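Local coordinates for protein isoflavone reductase (Medicago sativa, PDB 2GAS) that reduces achiral isoflavones to chiral isoflavanones with NADPH, a late step in making the pterocarpan phytoalexin medicarpin in alfalfa, at residues 1-6 with 77-82; 29-34 with 55-60; 121-126 with 247-252; 183-188 with 223-228; 210-215 with 283-288. One frame throughout, in Å; residues are numbered along the deposited sequence.

Contact 1 (1-6 with 77-82); sequences TENKIL and VDIVIC
Two flat polar groups, one from each segment, meet their partners where these strands begin. Asp-78 OD1 accepts from Lys-4 N at 2.9 Å through its anti lone pair, almost straight at 171°, while Lys-4 CE passes 3.6 Å from the same OD1. The amide of Asn-3 crosses Ile-79 obliquely, with its CG 3.9 Å from Ile-79 CD1, and its ND2 bonds weakly to Asn-203. A short acidic side chain suits position 78, since it can accept from a backbone N-H before regular strand pairing starts. Beside it, Lys-4 O accepts from both Asp-78 N and Ile-79 N. Lys-4 NZ hydrogen-bonds to Gln-76 O, and a water that accepts from NZ donates weakly to Val-77 O. Parallel pairing follows, with Leu-6 N bonded to Ile-79 O at 2.8 Å and Ile-81 N to Leu-6 O at 2.9 Å. Branched aliphatic residues suit the buried sheet: Ile-5 and Ile-79 lie side by side on one face, where Ile-5 CG2 meets Ile-81 CD1 at 3.6 Å. On the opposite face Leu-6 CB rests on Val-77 CG2 at 3.7 Å. Strands 5-8 and 79-82 are neighbours within the five-stranded parallel Rossmann sheet, flanked by strand 29-33 beyond the first and strand 107-109 beyond the second.

Contact 2 (29-34 with 55-60); sequences TYALVR and LGVILL
This is a parallel pairing of strands 29-33 and 58-61, the latter an outermost strand of the Rossmann sheet. Ile-58 N reaches Thr-29 O at 2.8 Å, Ala-31 N reaches Ile-58 O at 2.9 Å, and two further bonds, Leu-60 N to Ala-31 O and Val-33 N to Leu-60 O, continue the alternation. Helix 42-54 joins the strands in a beta-alpha-beta unit. Its exit is a Schellman motif at Gly-56, whose positive phi (95°) suits glycine. Beyond it, a water bridges Thr-29 N and Gly-56 O. On one face Tyr-30, with CG anti to its carbonyl carbon, lies alongside Ile-58, its CD2 3.6 Å from Ile-58 CG2 and 3.8 Å from Leu-60 CD1. An alanine in place of Tyr-30 takes away the ring against Ile-58 and Leu-60 and would probably loosen this face. On the other face the small Ala-31 leaves room for larger neighbours: its CB sits 3.9 Å from Val-57 CG1, and the side chains of Val-33 and Leu-59 cross obliquely, CG2 to CB, both touching Ile-49 of helix 42-54.

Contact 3 (121-126 with 247-252); sequences DAVEPV and QVLKDI
Apolar contacts carry most of this small interface between a loop and a helix. Val-123 points at helix 245-254 and divides its two methyls between two residues of it: CG1 meets Leu-249 CD2 at 4.0 Å, the side chains crossing at about a right angle, and CG2 meets Ile-252 CD1, also at 4.0 Å, more obliquely. Leu-249 and Ile-252 stand three residues apart, so one helical turn brings both to the same side, and a beta-branched valine is wide enough to touch both. Ile-252 is the more buried. Its CG1 arm serves Val-123, while its CG2 methyl, anti to its own backbone N, lies 3.5 Å from Glu-124 O and 4.3 Å from Pro-125 CD. The approach to the carbonyl is van der Waals packing, and no hydrogen bond spans the two segments. Polar groups look to their own surroundings instead, Glu-124 OE2 accepting from Gln-128 N. The backbone is shaped by a cis peptide bond before Pro-125, a bond that proline tolerates far better than other residues. Helix 259-271 also touches Pro-125 and Ile-252. The arrangement is loop-to-helix packing away from the inferred cofactor and catalytic sites: a loop with a cis proline leads into helix 126-143 and rests on helix 245-254.

Contact 4 (183-188 with 223-228); sequences NVKGAY and QNEVIA
The salt bridge of Lys-185 and Glu-225 is the strongest link, with Lys-185 NZ 2.9 Å from Glu-225 OE2 on the syn lone pair of that oxygen. Lysine suits the place because its long chain, bent at chi2 (-75°), can reach the helix although its CB points away from it; glutamate, extended beyond CG, comes out to meet it. Both charged ends have second partners: NZ also bonds to Tyr-220 O, and OE2 accepts from Thr-222 N just before helix 223-234. A methionine in place of Lys-185 has no ammonium for either bond and would probably weaken the tie between strand and helix. Further along, a water accepts from Val-184 N and Gln-223 N, each at 3.0 Å, joining the strand's approach to the first turn of the helix. A second water donates to Gln-223 OE1 at 2.9 Å and lies 3.3 Å from Tyr-188 OH. Gln-223 NE2 hydrogen-bonds to Leu-163 O. Packing comes last: Tyr-188 and Val-226 meet tip to tip, CE1 to CG2, at 4.0 Å. Glycine suits position 186, where a CB would be crowded by Tyr-188 OH. Strand 185-188 and helix 223-228 diverge by 59°, and their short axes come no closer than 8.5 Å, so long polar side chains and ordered waters do much of the joining where tight apolar packing is sparse.

Contact 5 (210-215 with 283-288); sequences KAVHIR and KDIEAS
Arg-215 curls round Glu-286 OE1: its CB lies 3.6 Å from that oxygen and its CD 3.7 Å, the chain turning through bends at chi2 and chi3. NE then bonds to OE1 at 2.8 Å, and NH2 to Glu-286 OE2 at 2.7 Å, each oxygen offering its syn lone pair. The guanidinium and carboxylate are nearly coplanar, 17° apart, so this is a side-on, two-pronged salt bridge that fixes the rotation of both groups, and arginine suits it by having paired N-H donors in one plane. NH1 goes on to Ala-275 O, NH2 also to Tyr-277 O, and the guanidinium makes a cation-pi contact with Tyr-277. A water accepts from Arg-215 N and Ser-288 N and donates to Glu-286 OE1. Next along the sheet, His-213 NE2 donates to Asp-284 OD1 at 2.7 Å, the oxygen lying in the ring plane but met 54° above the carboxylate plane. Tyr-277 OH is hydrogen-bonded to His-213 ND1. Asp-284 OD2 forms a salt bridge with Arg-119 and accepts from Asp-280 N, which probably keeps the aspartate ionised. Parallel backbone bonds, such as His-213 N to Ile-285 O at 2.9 Å, run until Ala-287 N meets His-213 O. Strand 210-213 lies between strands 148-151 and 284-286; Glu-286 takes the N-cap position of helix 287-290, and Phe-197 of helix 191-202 touches Ile-214 and Ala-287.

How the contacts relate
Contacts 1 and 2 belong to one parallel Rossmann sheet; their centres are 11 Å apart, and strands 5-8 and 29-33 join them directly through a probable hydrogen bond from Tyr-30 N to Ile-5 O. Along the chain contact 2 is nested inside the loop closed by contact 1, and both finish before the other three begin. Contact 4 is nested inside contact 3, while contact 5 interleaves with both. Contacts 4 and 5 touch where Ala-187 packs on Ile-214 and Arg-215. Contacts 3 and 4 lie across the chain's centre from contact 1, 38 and 35 Å from it between centres. The inferred NADP(+)-binding loop at Gly-9 to Gly-15 follows strand 5-8, placing the first pair in the cofactor-binding part.

Contact 1 (1-6 with 77-82)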
# COMPACT_ATOMS: atom_id res chain seq x y z
N THR A 1 -14.73 2.07 18.08
CA THR A 1 -13.69 3.13 18.22
C THR A 1 -12.90 2.99 19.52
O THR A 1 -12.10 3.86 19.86
CB THR A 1 -14.33 4.54 18.19
OG1 THR A 1 -15.30 4.65 19.24
CG2 THR A 1 -15.00 4.79 16.85
N GLU A 2 -13.12 1.90 20.24
CA GLU A 2 -12.42 1.65 21.49
C GLU A 2 -10.98 1.20 21.23
O GLU A 2 -10.11 1.34 22.09
CB GLU A 2 -13.15 0.57 22.31
CG GLU A 2 -14.45 1.02 22.96
CD GLU A 2 -15.11 -0.08 23.79
OE1 GLU A 2 -14.41 -0.74 24.58
OE2 GLU A 2 -16.34 -0.27 23.65
N ASN A 3 -10.73 0.67 20.04
CA ASN A 3 -9.40 0.19 19.69
C ASN A 3 -8.36 1.30 19.60
O ASN A 3 -8.53 2.27 18.87
CB ASN A 3 -9.43 -0.55 18.35
CG ASN A 3 -10.29 -1.80 18.38
OD1 ASN A 3 -10.04 -2.72 19.16
ND2 ASN A 3 -11.31 -1.83 17.53
N LYS A 4 -7.27 1.13 20.36
CA LYS A 4 -6.17 2.08 20.34
C LYS A 4 -5.26 1.60 19.21
O LYS A 4 -4.78 0.47 19.24
CB LYS A 4 -5.43 2.06 21.68
CG LYS A 4 -6.28 2.61 22.83
CD LYS A 4 -5.55 2.51 24.17
CE LYS A 4 -5.34 1.07 24.58
NZ LYS A 4 -4.72 0.96 25.93
N ILE A 5 -5.05 2.46 18.22
CA ILE A 5 -4.24 2.12 17.05
C ILE A 5 -2.89 2.83 16.99
O ILE A 5 -2.81 4.06 17.03
CB ILE A 5 -5.04 2.45 15.76
CG1 ILE A 5 -6.38 1.71 15.78
CG2 ILE A 5 -4.23 2.05 14.51
CD1 ILE A 5 -7.29 2.02 14.60
N LEU A 6 -1.82 2.03 16.87
CA LEU A 6 -0.46 2.55 16.79
C LEU A 6 0.04 2.41 15.35
O LEU A 6 0.00 1.32 14.78
CB LEU A 6 0.47 1.76 17.71
CG LEU A 6 1.96 2.08 17.59
CD1 LEU A 6 2.22 3.54 17.96
CD2 LEU A 6 2.76 1.14 18.49
N VAL A 77 -1.24 -0.01 23.32
CA VAL A 77 -2.26 -0.04 22.28
C VAL A 77 -2.87 -1.41 22.04
O VAL A 77 -2.48 -2.40 22.67
CB VAL A 77 -1.68 0.49 20.95
CG1 VAL A 77 -1.14 1.90 21.14
CG2 VAL A 77 -0.57 -0.45 20.46
N ASP A 78 -3.83 -1.47 21.13
CA ASP A 78 -4.53 -2.70 20.78
C ASP A 78 -4.17 -3.20 19.38
O ASP A 78 -4.05 -4.40 19.15
CB ASP A 78 -6.05 -2.47 20.82
CG ASP A 78 -6.54 -2.05 22.19
OD1 ASP A 78 -7.15 -0.97 22.30
OD2 ASP A 78 -6.31 -2.82 23.15
N ILE A 79 -4.02 -2.27 18.45
CA ILE A 79 -3.71 -2.60 17.06
C ILE A 79 -2.43 -1.92 16.60
O ILE A 79 -2.20 -0.75 16.87
CB ILE A 79 -4.88 -2.16 16.14
CG1 ILE A 79 -6.16 -2.87 16.59
CG2 ILE A 79 -4.56 -2.49 14.68
CD1 ILE A 79 -7.41 -2.42 15.86
N VAL A 80 -1.59 -2.69 15.91
CA VAL A 80 -0.31 -2.18 15.42
C VAL A 80 -0.30 -2.25 13.90
O VAL A 80 -0.54 -3.31 13.31
CB VAL A 80 0.86 -3.02 15.98
CG1 VAL A 80 2.18 -2.51 15.43
CG2 VAL A 80 0.85 -2.98 17.50
N ILE A 81 -0.02 -1.12 13.27
CA ILE A 81 0.02 -1.04 11.81
C ILE A 81 1.40 -0.61 11.34
O ILE A 81 1.87 0.47 11.69
CB ILE A 81 -1.00 -0.02 11.28
CG1 ILE A 81 -2.41 -0.43 11.72
CG2 ILE A 81 -0.91 0.07 9.76
CD1 ILE A 81 -3.51 0.54 11.32
N CYS A 82 2.07 -1.47 10.57
CA CYS A 82 3.39 -1.13 10.04
C CYS A 82 3.19 -0.56 8.64
O CYS A 82 3.10 -1.31 7.66
CB CYS A 82 4.27 -2.37 9.99
SG CYS A 82 5.99 -1.96 9.67
O HOH W 1 -3.21 -1.59 25.73

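Contact 2 (29-34 with 55-60)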
# COMPACT_ATOMS: atom_id res chain seq x y z
N THR A 29 -5.57 7.48 18.60
CA THR A 29 -4.49 7.26 17.66
C THR A 29 -3.11 7.57 18.21
O THR A 29 -2.89 8.62 18.80
CB THR A 29 -4.76 8.10 16.39
OG1 THR A 29 -6.10 7.83 15.94
CG2 THR A 29 -3.79 7.76 15.28
N TYR A 30 -2.18 6.63 18.00
CA TYR A 30 -0.81 6.75 18.47
C TYR A 30 0.17 6.63 17.31
O TYR A 30 -0.08 5.88 16.37
CB TYR A 30 -0.51 5.64 19.49
CG TYR A 30 -1.40 5.64 20.71
CD1 TYR A 30 -2.76 5.33 20.62
CD2 TYR A 30 -0.88 5.95 21.97
CE1 TYR A 30 -3.58 5.33 21.75
CE2 TYR A 30 -1.69 5.95 23.10
CZ TYR A 30 -3.03 5.64 22.99
OH TYR A 30 -3.83 5.66 24.11
N ALA A 31 1.28 7.36 17.38
CA ALA A 31 2.29 7.30 16.33
C ALA A 31 3.66 7.10 16.97
O ALA A 31 4.02 7.81 17.91
CB ALA A 31 2.28 8.59 15.50
N LEU A 32 4.42 6.12 16.48
CA LEU A 32 5.75 5.87 17.02
C LEU A 32 6.73 6.80 16.33
O LEU A 32 6.89 6.76 15.10
CB LEU A 32 6.18 4.42 16.77
CG LEU A 32 7.45 3.98 17.51
CD1 LEU A 32 7.16 3.82 19.00
CD2 LEU A 32 7.93 2.66 16.93
N VAL A 33 7.39 7.64 17.11
CA VAL A 33 8.35 8.59 16.57
C VAL A 33 9.58 8.70 17.46
O VAL A 33 9.50 8.59 18.68
CB VAL A 33 7.73 10.00 16.45
CG1 VAL A 33 6.64 10.01 15.37
CG2 VAL A 33 7.14 10.43 17.78
N ARG A 34 10.73 8.91 16.82
CA ARG A 34 11.99 9.06 17.52
C ARG A 34 12.21 10.54 17.82
O ARG A 34 12.12 11.38 16.93
CB ARG A 34 13.14 8.53 16.66
CG ARG A 34 12.96 7.08 16.23
CD ARG A 34 14.19 6.54 15.52
NE ARG A 34 14.39 7.11 14.19
CZ ARG A 34 15.37 6.76 13.37
NH1 ARG A 34 15.49 7.33 12.18
NH2 ARG A 34 16.24 5.83 13.74
N LEU A 55 -4.27 17.34 16.28
CA LEU A 55 -5.45 16.49 16.10
C LEU A 55 -5.66 15.51 17.25
O LEU A 55 -6.63 14.75 17.25
CB LEU A 55 -5.33 15.70 14.80
CG LEU A 55 -5.37 16.48 13.49
CD1 LEU A 55 -5.10 15.53 12.33
CD2 LEU A 55 -6.72 17.18 13.34
N GLY A 56 -4.76 15.52 18.22
CA GLY A 56 -4.89 14.62 19.35
C GLY A 56 -4.13 13.31 19.23
O GLY A 56 -4.29 12.42 20.06
N VAL A 57 -3.30 13.18 18.20
CA VAL A 57 -2.51 11.97 18.05
C VAL A 57 -1.52 11.95 19.20
O VAL A 57 -0.90 12.97 19.52
CB VAL A 57 -1.71 11.95 16.72
CG1 VAL A 57 -0.80 10.73 16.67
CG2 VAL A 57 -2.68 11.91 15.54
N ILE A 58 -1.37 10.79 19.83
CA ILE A 58 -0.45 10.61 20.95
C ILE A 58 0.88 10.08 20.41
O ILE A 58 0.92 9.05 19.74
CB ILE A 58 -1.00 9.60 21.99
CG1 ILE A 58 -2.22 10.19 22.71
CG2 ILE A 58 0.08 9.25 23.00
CD1 ILE A 58 -3.42 10.40 21.83
N LEU A 59 1.96 10.80 20.69
CA LEU A 59 3.27 10.37 20.22
C LEU A 59 3.96 9.49 21.23
O LEU A 59 4.16 9.89 22.38
CB LEU A 59 4.17 11.59 19.95
CG LEU A 59 3.64 12.64 18.99
CD1 LEU A 59 4.69 13.73 18.83
CD2 LEU A 59 3.31 12.00 17.65
N LEU A 60 4.32 8.28 20.81
CA LEU A 60 5.02 7.35 21.68
C LEU A 60 6.47 7.34 21.21
O LEU A 60 6.74 7.15 20.02
CB LEU A 60 4.41 5.95 21.59
CG LEU A 60 2.97 5.81 22.09
CD1 LEU A 60 2.53 4.36 22.00
CD2 LEU A 60 2.88 6.29 23.53
O HOH W 2 -5.89 10.01 19.78

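Contact 3 (121-126 with 247-252)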
# COMPACT_ATOMS: atom_id res chain seq x y z
N ASP A 121 2.93 -13.89 -10.02
CA ASP A 121 3.73 -14.67 -10.96
C ASP A 121 4.81 -13.73 -11.48
O ASP A 121 5.17 -13.77 -12.66
CB ASP A 121 2.87 -15.16 -12.12
CG ASP A 121 1.75 -16.08 -11.68
OD1 ASP A 121 2.05 -17.25 -11.34
OD2 ASP A 121 0.58 -15.65 -11.68
N ALA A 122 5.33 -12.88 -10.60
CA ALA A 122 6.33 -11.88 -10.96
C ALA A 122 7.71 -12.45 -11.25
O ALA A 122 8.04 -13.57 -10.86
CB ALA A 122 6.42 -10.82 -9.87
N VAL A 123 8.53 -11.64 -11.92
CA VAL A 123 9.89 -12.02 -12.26
C VAL A 123 10.86 -11.15 -11.46
O VAL A 123 10.47 -10.12 -10.91
CB VAL A 123 10.17 -11.83 -13.77
CG1 VAL A 123 9.17 -12.63 -14.58
CG2 VAL A 123 10.08 -10.35 -14.14
N GLU A 124 12.12 -11.55 -11.40
CA GLU A 124 13.11 -10.76 -10.67
C GLU A 124 13.31 -9.43 -11.39
O GLU A 124 13.08 -9.33 -12.60
CB GLU A 124 14.43 -11.52 -10.57
CG GLU A 124 14.34 -12.83 -9.80
CD GLU A 124 14.01 -12.64 -8.32
OE1 GLU A 124 13.84 -13.66 -7.62
OE2 GLU A 124 13.92 -11.48 -7.86
N PRO A 125 13.78 -8.40 -10.67
CA PRO A 125 14.12 -8.41 -9.25
C PRO A 125 12.96 -8.15 -8.28
O PRO A 125 13.15 -8.16 -7.07
CB PRO A 125 15.18 -7.32 -9.16
CG PRO A 125 14.64 -6.29 -10.11
CD PRO A 125 14.18 -7.13 -11.30
N VAL A 126 11.76 -7.92 -8.80
CA VAL A 126 10.64 -7.64 -7.91
C VAL A 126 10.15 -8.89 -7.19
O VAL A 126 9.66 -8.82 -6.06
CB VAL A 126 9.46 -6.95 -8.66
CG1 VAL A 126 8.65 -7.96 -9.45
CG2 VAL A 126 8.58 -6.21 -7.66
N GLN A 247 9.41 -9.16 -25.21
CA GLN A 247 10.26 -7.99 -25.33
C GLN A 247 10.39 -7.27 -23.98
O GLN A 247 11.45 -6.74 -23.65
CB GLN A 247 9.68 -7.06 -26.42
CG GLN A 247 9.76 -7.68 -27.83
CD GLN A 247 8.95 -6.93 -28.89
OE1 GLN A 247 7.72 -6.82 -28.78
NE2 GLN A 247 9.63 -6.44 -29.92
N VAL A 248 9.32 -7.28 -23.19
CA VAL A 248 9.36 -6.65 -21.88
C VAL A 248 10.33 -7.40 -20.97
O VAL A 248 11.15 -6.79 -20.28
CB VAL A 248 7.96 -6.64 -21.22
CG1 VAL A 248 8.07 -6.20 -19.77
CG2 VAL A 248 7.04 -5.72 -22.00
N LEU A 249 10.25 -8.72 -20.96
CA LEU A 249 11.12 -9.54 -20.13
C LEU A 249 12.59 -9.34 -20.48
O LEU A 249 13.45 -9.30 -19.60
CB LEU A 249 10.74 -11.02 -20.27
CG LEU A 249 9.34 -11.40 -19.77
CD1 LEU A 249 9.05 -12.86 -20.09
CD2 LEU A 249 9.25 -11.16 -18.27
N LYS A 250 12.89 -9.21 -21.77
CA LYS A 250 14.26 -9.00 -22.21
C LYS A 250 14.74 -7.63 -21.71
O LYS A 250 15.88 -7.48 -21.28
CB LYS A 250 14.35 -9.08 -23.74
CG LYS A 250 15.76 -8.98 -24.29
CD LYS A 250 16.16 -7.55 -24.59
CE LYS A 250 15.54 -7.07 -25.90
NZ LYS A 250 15.98 -7.90 -27.06
N ASP A 251 13.85 -6.65 -21.77
CA ASP A 251 14.15 -5.29 -21.33
C ASP A 251 14.52 -5.29 -19.84
O ASP A 251 15.44 -4.59 -19.42
CB ASP A 251 12.93 -4.40 -21.55
CG ASP A 251 13.23 -2.93 -21.35
OD1 ASP A 251 13.97 -2.60 -20.39
OD2 ASP A 251 12.72 -2.10 -22.13
N ILE A 252 13.80 -6.08 -19.06
CA ILE A 252 14.04 -6.17 -17.62
C ILE A 252 15.44 -6.74 -17.33
O ILE A 252 16.18 -6.19 -16.52
CB ILE A 252 12.96 -7.05 -16.94
CG1 ILE A 252 11.62 -6.32 -16.97
CG2 ILE A 252 13.36 -7.38 -15.51
CD1 ILE A 252 10.44 -7.16 -16.54

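Contact 4 (183-188 with 223-228)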
# COMPACT_ATOMS: atom_id res chain seq x y z
N ASN A 183 -5.25 -5.21 -22.20
CA ASN A 183 -6.58 -5.64 -21.79
C ASN A 183 -6.59 -6.44 -20.49
O ASN A 183 -7.44 -7.30 -20.28
CB ASN A 183 -7.23 -6.47 -22.91
CG ASN A 183 -7.41 -5.67 -24.20
OD1 ASN A 183 -8.00 -4.60 -24.19
ND2 ASN A 183 -6.89 -6.20 -25.30
N VAL A 184 -5.64 -6.12 -19.61
CA VAL A 184 -5.52 -6.79 -18.32
C VAL A 184 -5.93 -5.83 -17.21
O VAL A 184 -5.35 -4.75 -17.08
CB VAL A 184 -4.08 -7.26 -18.08
CG1 VAL A 184 -3.96 -7.92 -16.71
CG2 VAL A 184 -3.66 -8.24 -19.18
N LYS A 185 -6.92 -6.22 -16.43
CA LYS A 185 -7.41 -5.37 -15.35
C LYS A 185 -6.38 -5.05 -14.26
O LYS A 185 -5.61 -5.91 -13.84
CB LYS A 185 -8.64 -6.00 -14.69
CG LYS A 185 -9.89 -6.00 -15.55
CD LYS A 185 -10.53 -4.63 -15.61
CE LYS A 185 -11.86 -4.67 -16.37
NZ LYS A 185 -12.56 -3.36 -16.38
N GLY A 186 -6.40 -3.79 -13.83
CA GLY A 186 -5.53 -3.33 -12.77
C GLY A 186 -6.47 -2.70 -11.75
O GLY A 186 -7.58 -2.33 -12.11
N ALA A 187 -6.04 -2.59 -10.49
CA ALA A 187 -6.88 -2.00 -9.44
C ALA A 187 -6.17 -0.77 -8.87
O ALA A 187 -5.05 -0.87 -8.38
CB ALA A 187 -7.15 -3.03 -8.34
N TYR A 188 -6.83 0.39 -8.93
CA TYR A 188 -6.26 1.64 -8.46
C TYR A 188 -7.02 2.25 -7.28
O TYR A 188 -8.24 2.17 -7.21
CB TYR A 188 -6.22 2.66 -9.60
CG TYR A 188 -5.46 2.17 -10.81
CD1 TYR A 188 -6.11 1.46 -11.82
CD2 TYR A 188 -4.09 2.37 -10.92
CE1 TYR A 188 -5.41 0.95 -12.91
CE2 TYR A 188 -3.38 1.86 -12.01
CZ TYR A 188 -4.05 1.16 -13.00
OH TYR A 188 -3.34 0.65 -14.08
N GLN A 223 -5.28 -1.26 -18.90
CA GLN A 223 -4.49 -0.10 -19.31
C GLN A 223 -5.16 0.61 -20.49
O GLN A 223 -5.11 1.83 -20.60
CB GLN A 223 -3.07 -0.53 -19.68
CG GLN A 223 -2.16 0.65 -20.02
CD GLN A 223 -1.83 1.52 -18.82
OE1 GLN A 223 -2.51 1.47 -17.79
NE2 GLN A 223 -0.78 2.33 -18.95
N ASN A 224 -5.81 -0.16 -21.37
CA ASN A 224 -6.49 0.44 -22.51
C ASN A 224 -7.64 1.31 -22.01
O ASN A 224 -7.92 2.37 -22.57
CB ASN A 224 -7.03 -0.65 -23.45
CG ASN A 224 -5.95 -1.27 -24.31
OD1 ASN A 224 -6.13 -2.36 -24.87
ND2 ASN A 224 -4.82 -0.59 -24.43
N GLU A 225 -8.33 0.85 -20.97
CA GLU A 225 -9.44 1.61 -20.39
C GLU A 225 -8.93 2.87 -19.70
O GLU A 225 -9.56 3.92 -19.77
CB GLU A 225 -10.22 0.73 -19.42
CG GLU A 225 -11.07 -0.33 -20.13
CD GLU A 225 -11.67 -1.36 -19.19
OE1 GLU A 225 -12.67 -2.00 -19.58
OE2 GLU A 225 -11.15 -1.54 -18.07
N VAL A 226 -7.78 2.77 -19.04
CA VAL A 226 -7.18 3.93 -18.37
C VAL A 226 -6.83 4.99 -19.41
O VAL A 226 -7.15 6.17 -19.26
CB VAL A 226 -5.88 3.52 -17.61
CG1 VAL A 226 -5.09 4.76 -17.21
CG2 VAL A 226 -6.23 2.70 -16.37
N ILE A 227 -6.16 4.56 -20.48
CA ILE A 227 -5.76 5.46 -21.55
C ILE A 227 -6.97 6.12 -22.22
O ILE A 227 -6.95 7.32 -22.51
CB ILE A 227 -4.91 4.71 -22.61
CG1 ILE A 227 -3.57 4.30 -21.99
CG2 ILE A 227 -4.69 5.58 -23.84
CD1 ILE A 227 -2.74 3.39 -22.86
N ALA A 228 -8.02 5.35 -22.47
CA ALA A 228 -9.23 5.90 -23.09
C ALA A 228 -9.87 6.94 -22.17
O ALA A 228 -10.38 7.96 -22.63
CB ALA A 228 -10.21 4.78 -23.40
O HOH W 3 -3.74 -3.85 -19.14
O HOH W 4 -1.99 3.28 -15.52

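Contact 5 (210-215 with 283-288)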
# COMPACT_ATOMS: atom_id res chain seq x y z
N LYS A 210 -7.21 -12.45 8.12
CA LYS A 210 -7.69 -12.39 6.74
C LYS A 210 -6.89 -11.37 5.94
O LYS A 210 -6.27 -10.46 6.50
CB LYS A 210 -9.16 -11.95 6.71
CG LYS A 210 -10.17 -12.92 7.31
CD LYS A 210 -10.67 -13.90 6.27
CE LYS A 210 -11.98 -14.54 6.69
NZ LYS A 210 -11.86 -15.24 8.00
N ALA A 211 -6.91 -11.54 4.62
CA ALA A 211 -6.27 -10.60 3.72
C ALA A 211 -7.45 -9.78 3.20
O ALA A 211 -8.47 -10.34 2.79
CB ALA A 211 -5.59 -11.33 2.56
N VAL A 212 -7.33 -8.45 3.24
CA VAL A 212 -8.39 -7.56 2.76
C VAL A 212 -7.92 -7.02 1.41
O VAL A 212 -6.85 -6.43 1.31
CB VAL A 212 -8.64 -6.40 3.75
CG1 VAL A 212 -9.67 -5.43 3.18
CG2 VAL A 212 -9.14 -6.95 5.07
N HIS A 213 -8.74 -7.23 0.38
CA HIS A 213 -8.39 -6.82 -0.97
C HIS A 213 -9.17 -5.61 -1.45
O HIS A 213 -10.40 -5.57 -1.34
CB HIS A 213 -8.66 -7.98 -1.92
CG HIS A 213 -8.05 -9.26 -1.47
ND1 HIS A 213 -6.78 -9.66 -1.85
CD2 HIS A 213 -8.50 -10.20 -0.60
CE1 HIS A 213 -6.48 -10.79 -1.23
NE2 HIS A 213 -7.50 -11.14 -0.46
N ILE A 214 -8.45 -4.62 -1.98
CA ILE A 214 -9.09 -3.42 -2.49
C ILE A 214 -9.12 -3.46 -4.01
O ILE A 214 -8.10 -3.26 -4.67
CB ILE A 214 -8.33 -2.14 -2.05
CG1 ILE A 214 -8.06 -2.16 -0.54
CG2 ILE A 214 -9.15 -0.90 -2.44
CD1 ILE A 214 -9.28 -2.06 0.31
N ARG A 215 -10.28 -3.78 -4.57
CA ARG A 215 -10.48 -3.79 -6.02
C ARG A 215 -11.81 -3.05 -6.17
O ARG A 215 -12.87 -3.66 -6.16
CB ARG A 215 -10.63 -5.22 -6.57
CG ARG A 215 -9.32 -5.94 -6.90
CD ARG A 215 -8.91 -6.93 -5.82
NE ARG A 215 -9.89 -8.00 -5.60
CZ ARG A 215 -9.91 -9.17 -6.25
NH1 ARG A 215 -9.00 -9.45 -7.17
NH2 ARG A 215 -10.82 -10.08 -5.93
N LYS A 283 -10.22 -17.07 3.81
CA LYS A 283 -8.99 -16.31 4.03
C LYS A 283 -8.99 -14.88 3.53
O LYS A 283 -8.11 -14.10 3.88
CB LYS A 283 -7.82 -17.06 3.39
CG LYS A 283 -7.53 -18.41 4.02
CD LYS A 283 -6.62 -19.29 3.16
CE LYS A 283 -5.29 -18.63 2.83
NZ LYS A 283 -5.41 -17.62 1.74
N ASP A 284 -9.99 -14.52 2.72
CA ASP A 284 -10.04 -13.19 2.13
C ASP A 284 -11.33 -12.42 2.35
O ASP A 284 -12.40 -12.99 2.54
CB ASP A 284 -9.83 -13.28 0.61
CG ASP A 284 -8.60 -14.08 0.21
OD1 ASP A 284 -7.47 -13.67 0.57
OD2 ASP A 284 -8.76 -15.12 -0.47
N ILE A 285 -11.20 -11.09 2.31
CA ILE A 285 -12.32 -10.17 2.45
C ILE A 285 -12.19 -9.22 1.25
O ILE A 285 -11.10 -8.75 0.95
CB ILE A 285 -12.22 -9.34 3.76
CG1 ILE A 285 -12.47 -10.24 4.97
CG2 ILE A 285 -13.22 -8.19 3.72
CD1 ILE A 285 -13.83 -10.89 4.99
N GLU A 286 -13.30 -8.95 0.56
CA GLU A 286 -13.29 -8.03 -0.58
C GLU A 286 -13.78 -6.69 -0.04
O GLU A 286 -14.95 -6.55 0.32
CB GLU A 286 -14.23 -8.55 -1.67
CG GLU A 286 -14.14 -7.79 -3.00
CD GLU A 286 -12.88 -8.12 -3.76
OE1 GLU A 286 -12.06 -7.20 -3.99
OE2 GLU A 286 -12.69 -9.30 -4.12
N ALA A 287 -12.90 -5.71 0.03
CA ALA A 287 -13.27 -4.40 0.58
C ALA A 287 -14.52 -3.78 -0.01
O ALA A 287 -15.35 -3.24 0.72
CB ALA A 287 -12.10 -3.44 0.46
N SER A 288 -14.68 -3.84 -1.33
CA SER A 288 -15.85 -3.25 -1.96
C SER A 288 -17.16 -3.91 -1.51
O SER A 288 -18.22 -3.29 -1.54
CB SER A 288 -15.73 -3.32 -3.49
OG SER A 288 -15.64 -4.66 -3.94
O HOH W 5 -12.62 -4.66 -3.36